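Local coordinates for protein TqaL (Neurospora crassa, PDB 7EEH) that belongs to the 2OG-Fe dioxygenase family of the cupin clan and carries a bound iron ion, at residues R8-I21 with M41-A53. The protein carries 1 engineered substitution. Sequence-based numbering, arbitrary orientation.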
loop_
_atom_site.group_PDB
_atom_site.type_symbol
_atom_site.label_atom_id
_atom_site.label_comp_id
_atom_site.label_asym_id
_atom_site.label_seq_id
_atom_site.Cartn_x
_atom_site.Cartn_y
_atom_site.Cartn_z
ATOM N N ARG B 8 -15.505 -9.409 6.253
ATOM C CA ARG B 8 -14.723 -8.521 5.408
ATOM C C ARG B 8 -14.677 -7.099 5.958
ATOM O O ARG B 8 -13.747 -6.353 5.631
ATOM C CB ARG B 8 -15.302 -8.558 3.989
ATOM C CG ARG B 8 -14.543 -7.749 2.948
ATOM C CD ARG B 8 -14.690 -8.387 1.565
ATOM N NE ARG B 8 -13.779 -9.516 1.405
ATOM C CZ ARG B 8 -12.459 -9.411 1.254
ATOM N NH1 ARG B 8 -11.869 -8.217 1.249
ATOM N NH2 ARG B 8 -11.719 -10.507 1.118
ATOM N N VAL B 9 -15.640 -6.710 6.806
ATOM C CA VAL B 9 -15.632 -5.375 7.393
ATOM C C VAL B 9 -14.382 -5.141 8.251
ATOM O O VAL B 9 -14.024 -3.994 8.523
ATOM C CB VAL B 9 -16.934 -5.134 8.196
ATOM C CG1 VAL B 9 -16.973 -5.993 9.457
ATOM C CG2 VAL B 9 -17.090 -3.653 8.544
ATOM N N PHE B 10 -13.683 -6.197 8.641
ATOM C CA PHE B 10 -12.436 -6.073 9.390
ATOM C C PHE B 10 -11.193 -6.355 8.551
ATOM O O PHE B 10 -10.071 -6.302 9.080
ATOM C CB PHE B 10 -12.467 -7.010 10.598
ATOM C CG PHE B 10 -13.608 -6.729 11.545
ATOM C CD1 PHE B 10 -13.704 -5.503 12.183
ATOM C CD2 PHE B 10 -14.576 -7.676 11.788
ATOM C CE1 PHE B 10 -14.745 -5.236 13.059
ATOM C CE2 PHE B 10 -15.624 -7.410 12.662
ATOM C CZ PHE B 10 -15.704 -6.195 13.293
ATOM N N ASN B 11 -11.357 -6.644 7.273
ATOM C CA ASN B 11 -10.239 -7.085 6.445
ATOM C C ASN B 11 -9.477 -5.882 5.894
ATOM O O ASN B 11 -10.071 -5.060 5.197
ATOM C CB ASN B 11 -10.771 -7.938 5.301
ATOM C CG ASN B 11 -9.673 -8.681 4.573
ATOM O OD1 ASN B 11 -8.559 -8.171 4.411
ATOM N ND2 ASN B 11 -9.983 -9.897 4.122
ATOM N N PRO B 12 -8.175 -5.748 6.159
ATOM C CA PRO B 12 -7.455 -4.563 5.647
ATOM C C PRO B 12 -7.545 -4.405 4.140
ATOM O O PRO B 12 -7.580 -3.273 3.650
ATOM C CB PRO B 12 -6.006 -4.805 6.101
ATOM C CG PRO B 12 -6.129 -5.771 7.257
ATOM C CD PRO B 12 -7.289 -6.643 6.932
ATOM N N SER B 13 -7.587 -5.508 3.385
ATOM C CA SER B 13 -7.621 -5.414 1.932
ATOM C C SER B 13 -8.933 -4.841 1.420
ATOM O O SER B 13 -8.981 -4.325 0.304
ATOM C CB SER B 13 -7.382 -6.796 1.320
ATOM O OG SER B 13 -8.517 -7.610 1.510
ATOM N N TYR B 14 -10.003 -4.925 2.207
ATOM C CA TYR B 14 -11.236 -4.231 1.860
ATOM C C TYR B 14 -11.019 -2.715 1.828
ATOM O O TYR B 14 -11.363 -2.038 0.852
ATOM C CB TYR B 14 -12.318 -4.630 2.870
ATOM C CG TYR B 14 -13.638 -3.922 2.714
ATOM C CD1 TYR B 14 -14.398 -4.088 1.570
ATOM C CD2 TYR B 14 -14.139 -3.113 3.732
ATOM C CE1 TYR B 14 -15.631 -3.444 1.427
ATOM C CE2 TYR B 14 -15.370 -2.467 3.603
ATOM C CZ TYR B 14 -16.107 -2.645 2.438
ATOM O OH TYR B 14 -17.314 -2.018 2.285
ATOM N N TYR B 15 -10.409 -2.168 2.875
ATOM C CA TYR B 15 -10.200 -0.717 2.929
ATOM C C TYR B 15 -9.120 -0.245 1.955
ATOM O O TYR B 15 -9.219 0.854 1.401
ATOM C CB TYR B 15 -9.893 -0.328 4.373
ATOM C CG TYR B 15 -11.088 -0.650 5.223
ATOM C CD1 TYR B 15 -12.212 0.174 5.199
ATOM C CD2 TYR B 15 -11.137 -1.814 5.992
ATOM C CE1 TYR B 15 -13.350 -0.130 5.953
ATOM C CE2 TYR B 15 -12.269 -2.126 6.761
ATOM C CZ TYR B 15 -13.375 -1.276 6.730
ATOM O OH TYR B 15 -14.513 -1.561 7.466
ATOM N N THR B 16 -8.101 -1.061 1.714
ATOM C CA THR B 16 -7.124 -0.740 0.679
ATOM C C THR B 16 -7.791 -0.623 -0.683
ATOM O O THR B 16 -7.485 0.282 -1.464
ATOM C CB THR B 16 -6.047 -1.819 0.650
ATOM O OG1 THR B 16 -5.405 -1.875 1.928
ATOM C CG2 THR B 16 -5.015 -1.530 -0.424
ATOM N N ALA B 17 -8.712 -1.528 -0.979
ATOM C CA ALA B 17 -9.444 -1.443 -2.234
ATOM C C ALA B 17 -10.261 -0.167 -2.301
ATOM O O ALA B 17 -10.258 0.530 -3.320
ATOM C CB ALA B 17 -10.350 -2.653 -2.384
ATOM N N ILE B 18 -10.975 0.152 -1.220
ATOM C CA ILE B 18 -11.785 1.364 -1.215
ATOM C C ILE B 18 -10.907 2.580 -1.444
ATOM O O ILE B 18 -11.257 3.479 -2.216
ATOM C CB ILE B 18 -12.587 1.472 0.097
ATOM C CG1 ILE B 18 -13.555 0.287 0.211
ATOM C CG2 ILE B 18 -13.380 2.785 0.119
ATOM C CD1 ILE B 18 -14.277 0.213 1.544
ATOM N N ALA B 19 -9.728 2.602 -0.813
ATOM C CA ALA B 19 -8.810 3.725 -1.004
ATOM C C ALA B 19 -8.479 3.912 -2.477
ATOM O O ALA B 19 -8.510 5.028 -3.002
ATOM C CB ALA B 19 -7.535 3.502 -0.188
ATOM N N GLU B 20 -8.164 2.822 -3.166
ATOM C CA GLU B 20 -7.851 2.931 -4.584
ATOM C C GLU B 20 -9.078 3.374 -5.386
ATOM O O GLU B 20 -8.964 4.162 -6.337
ATOM C CB GLU B 20 -7.299 1.585 -5.075
ATOM C CG GLU B 20 -6.998 1.530 -6.565
ATOM C CD GLU B 20 -6.023 2.613 -7.007
ATOM O OE1 GLU B 20 -5.097 2.933 -6.217
ATOM O OE2 GLU B 20 -6.196 3.132 -8.138
ATOM N N ILE B 21 -10.260 2.884 -5.012
ATOM C CA ILE B 21 -11.476 3.269 -5.725
ATOM C C ILE B 21 -11.764 4.753 -5.528
ATOM O O ILE B 21 -12.167 5.445 -6.468
ATOM C CB ILE B 21 -12.662 2.393 -5.282
ATOM C CG1 ILE B 21 -12.439 0.949 -5.731
ATOM C CG2 ILE B 21 -13.988 2.959 -5.821
ATOM C CD1 ILE B 21 -13.420 -0.050 -5.095
HETATM N N MSE B 41 -8.679 -3.947 -12.220
HETATM C CA MSE B 41 -9.975 -4.239 -11.617
HETATM C C MSE B 41 -9.941 -5.474 -10.720
HETATM O O MSE B 41 -10.594 -5.482 -9.683
HETATM C CB MSE B 41 -11.066 -4.413 -12.684
HETATM C CG MSE B 41 -11.323 -3.144 -13.464
HETATM SE SE MSE B 41 -12.328 -1.863 -12.402
HETATM C CE MSE B 41 -13.356 -3.052 -11.276
ATOM N N VAL B 42 -9.187 -6.519 -11.106
ATOM C CA VAL B 42 -9.250 -7.780 -10.355
ATOM C C VAL B 42 -8.961 -7.591 -8.869
ATOM O O VAL B 42 -9.786 -8.022 -8.044
ATOM C CB VAL B 42 -8.344 -8.840 -11.003
ATOM C CG1 VAL B 42 -8.110 -9.975 -10.024
ATOM C CG2 VAL B 42 -8.984 -9.381 -12.257
ATOM N N PRO B 43 -7.860 -6.946 -8.453
ATOM C CA PRO B 43 -7.642 -6.791 -7.005
ATOM C C PRO B 43 -8.680 -5.907 -6.330
ATOM O O PRO B 43 -8.988 -6.133 -5.154
ATOM C CB PRO B 43 -6.230 -6.196 -6.917
ATOM C CG PRO B 43 -5.983 -5.601 -8.226
ATOM C CD PRO B 43 -6.733 -6.398 -9.226
ATOM N N LEU B 44 -9.260 -4.934 -7.037
ATOM C CA LEU B 44 -10.340 -4.149 -6.446
ATOM C C LEU B 44 -11.561 -5.016 -6.168
ATOM O O LEU B 44 -12.155 -4.941 -5.084
ATOM C CB LEU B 44 -10.703 -2.977 -7.365
ATOM C CG LEU B 44 -9.546 -2.006 -7.645
ATOM C CD1 LEU B 44 -9.972 -0.848 -8.503
ATOM C CD2 LEU B 44 -8.984 -1.502 -6.335
ATOM N N LEU B 45 -11.966 -5.838 -7.142
ATOM C CA LEU B 45 -13.145 -6.676 -6.939
ATOM C C LEU B 45 -12.896 -7.721 -5.858
ATOM O O LEU B 45 -13.779 -7.994 -5.039
ATOM C CB LEU B 45 -13.558 -7.345 -8.251
ATOM C CG LEU B 45 -14.005 -6.412 -9.388
ATOM C CD1 LEU B 45 -14.701 -7.198 -10.508
ATOM C CD2 LEU B 45 -14.913 -5.323 -8.871
ATOM N N LEU B 46 -11.706 -8.321 -5.841
ATOM C CA LEU B 46 -11.352 -9.234 -4.752
ATOM C C LEU B 46 -11.471 -8.536 -3.404
ATOM O O LEU B 46 -12.070 -9.068 -2.461
ATOM C CB LEU B 46 -9.929 -9.760 -4.951
ATOM C CG LEU B 46 -9.737 -10.749 -6.104
ATOM C CD1 LEU B 46 -8.265 -11.053 -6.327
ATOM C CD2 LEU B 46 -10.489 -12.026 -5.806
ATOM N N GLY B 47 -10.909 -7.327 -3.300
ATOM C CA GLY B 47 -10.977 -6.596 -2.050
ATOM C C GLY B 47 -12.393 -6.324 -1.614
ATOM O O GLY B 47 -12.672 -6.263 -0.417
ATOM N N LEU B 48 -13.311 -6.171 -2.573
ATOM C CA LEU B 48 -14.711 -5.916 -2.276
ATOM C C LEU B 48 -15.468 -7.175 -1.895
ATOM O O LEU B 48 -16.581 -7.069 -1.371
ATOM C CB LEU B 48 -15.427 -5.292 -3.479
ATOM C CG LEU B 48 -14.921 -3.925 -3.836
ATOM C CD1 LEU B 48 -15.759 -3.262 -4.974
ATOM C CD2 LEU B 48 -14.966 -3.241 -2.481
ATOM N N GLY B 49 -14.918 -8.352 -2.174
ATOM C CA GLY B 49 -15.630 -9.569 -1.846
ATOM C C GLY B 49 -15.804 -10.575 -2.968
ATOM O O GLY B 49 -16.392 -11.634 -2.737
ATOM N N ALA B 50 -15.313 -10.284 -4.171
ATOM C CA ALA B 50 -15.414 -11.248 -5.267
ATOM C C ALA B 50 -14.579 -12.487 -4.965
ATOM O O ALA B 50 -13.443 -12.378 -4.502
ATOM C CB ALA B 50 -14.926 -10.629 -6.581
ATOM N N THR B 51 -15.125 -13.673 -5.257
ATOM C CA THR B 51 -14.332 -14.885 -5.130
ATOM C C THR B 51 -13.692 -15.221 -6.467
ATOM O O THR B 51 -14.204 -14.863 -7.533
ATOM C CB THR B 51 -15.175 -16.069 -4.631
ATOM O OG1 THR B 51 -16.102 -16.479 -5.651
ATOM C CG2 THR B 51 -15.938 -15.680 -3.379
ATOM N N ARG B 52 -12.543 -15.891 -6.409
ATOM C CA ARG B 52 -11.881 -16.259 -7.656
ATOM C C ARG B 52 -12.708 -17.253 -8.458
ATOM O O ARG B 52 -12.627 -17.271 -9.689
ATOM C CB ARG B 52 -10.499 -16.826 -7.381
ATOM C CG ARG B 52 -9.670 -15.922 -6.515
ATOM C CD ARG B 52 -8.272 -15.766 -7.064
ATOM N NE ARG B 52 -7.365 -15.345 -6.005
ATOM C CZ ARG B 52 -6.409 -14.440 -6.162
ATOM N NH1 ARG B 52 -6.243 -13.864 -7.346
ATOM N NH2 ARG B 52 -5.631 -14.112 -5.136
ATOM N N ALA B 53 -13.507 -18.079 -7.787
ATOM C CA ALA B 53 -14.410 -18.957 -8.517
ATOM C C ALA B 53 -15.451 -18.148 -9.283
ATOM O O ALA B 53 -15.752 -18.453 -10.443
ATOM C CB ALA B 53 -15.075 -19.938 -7.552
#
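Arg-8 lays its bent side chain over the C-terminal end of helix 41-48, overlapping Gly-47, Leu-48 and Gly-49. CD rests 3.7 Å from CA of Gly-49, while NH1 comes within 2.7 Å of Gly-47 O. Leu-46 O stands 3.7 Å above the centre of the Arg-8 guanidinium plane. Two carbonyls of the last helical turn thus lie close to the cationic group, so the positive charge probably interacts favourably with the partly negative C-terminal end of the helix. The turn ends in a Schellman motif at Gly-49, whose positive phi of 128° accompanies bonds from Gly-49 N and Ala-50 N back into the helix.

Helix 12-21 crosses helix 41-48 at -132° with the segment axes 8.0 Å apart at closest approach; CA of Tyr-14 and CA of Gly-47 are 4.6 Å apart. Having no side chain, Gly-47 lets the Ala-17 methyl and the Ser-13 carbonyl come close, Ala-17 CB standing 4.0 Å from Gly-47 CA. The Gly-47 carbonyl also takes a CA-H...O contact from Tyr-14 and lies at the edge of that ring. This pairing packs two N-terminal helices against each other on the outside of the dioxygenase's cupin-type beta core. With CG anti to the backbone N (chi1 176°), the Tyr-14 ring reaches past the end of helix 41-48, crossing Leu-48 at about a right angle, and its OH bonds to Leu-309 N near the C-terminus.

Farther along, Ile-21 meets Leu-48 tip to tip, CD1 to CD1 at 4.0 Å, but slides past Leu-44 in the opposite direction. The two branches of Leu-44 split, CD1 alongside Ile-21 CG1 and CD2 against Glu-20 CG at 3.6 Å. Met-139 and Ile-140 of helix 128-141 also pack on Ile-21.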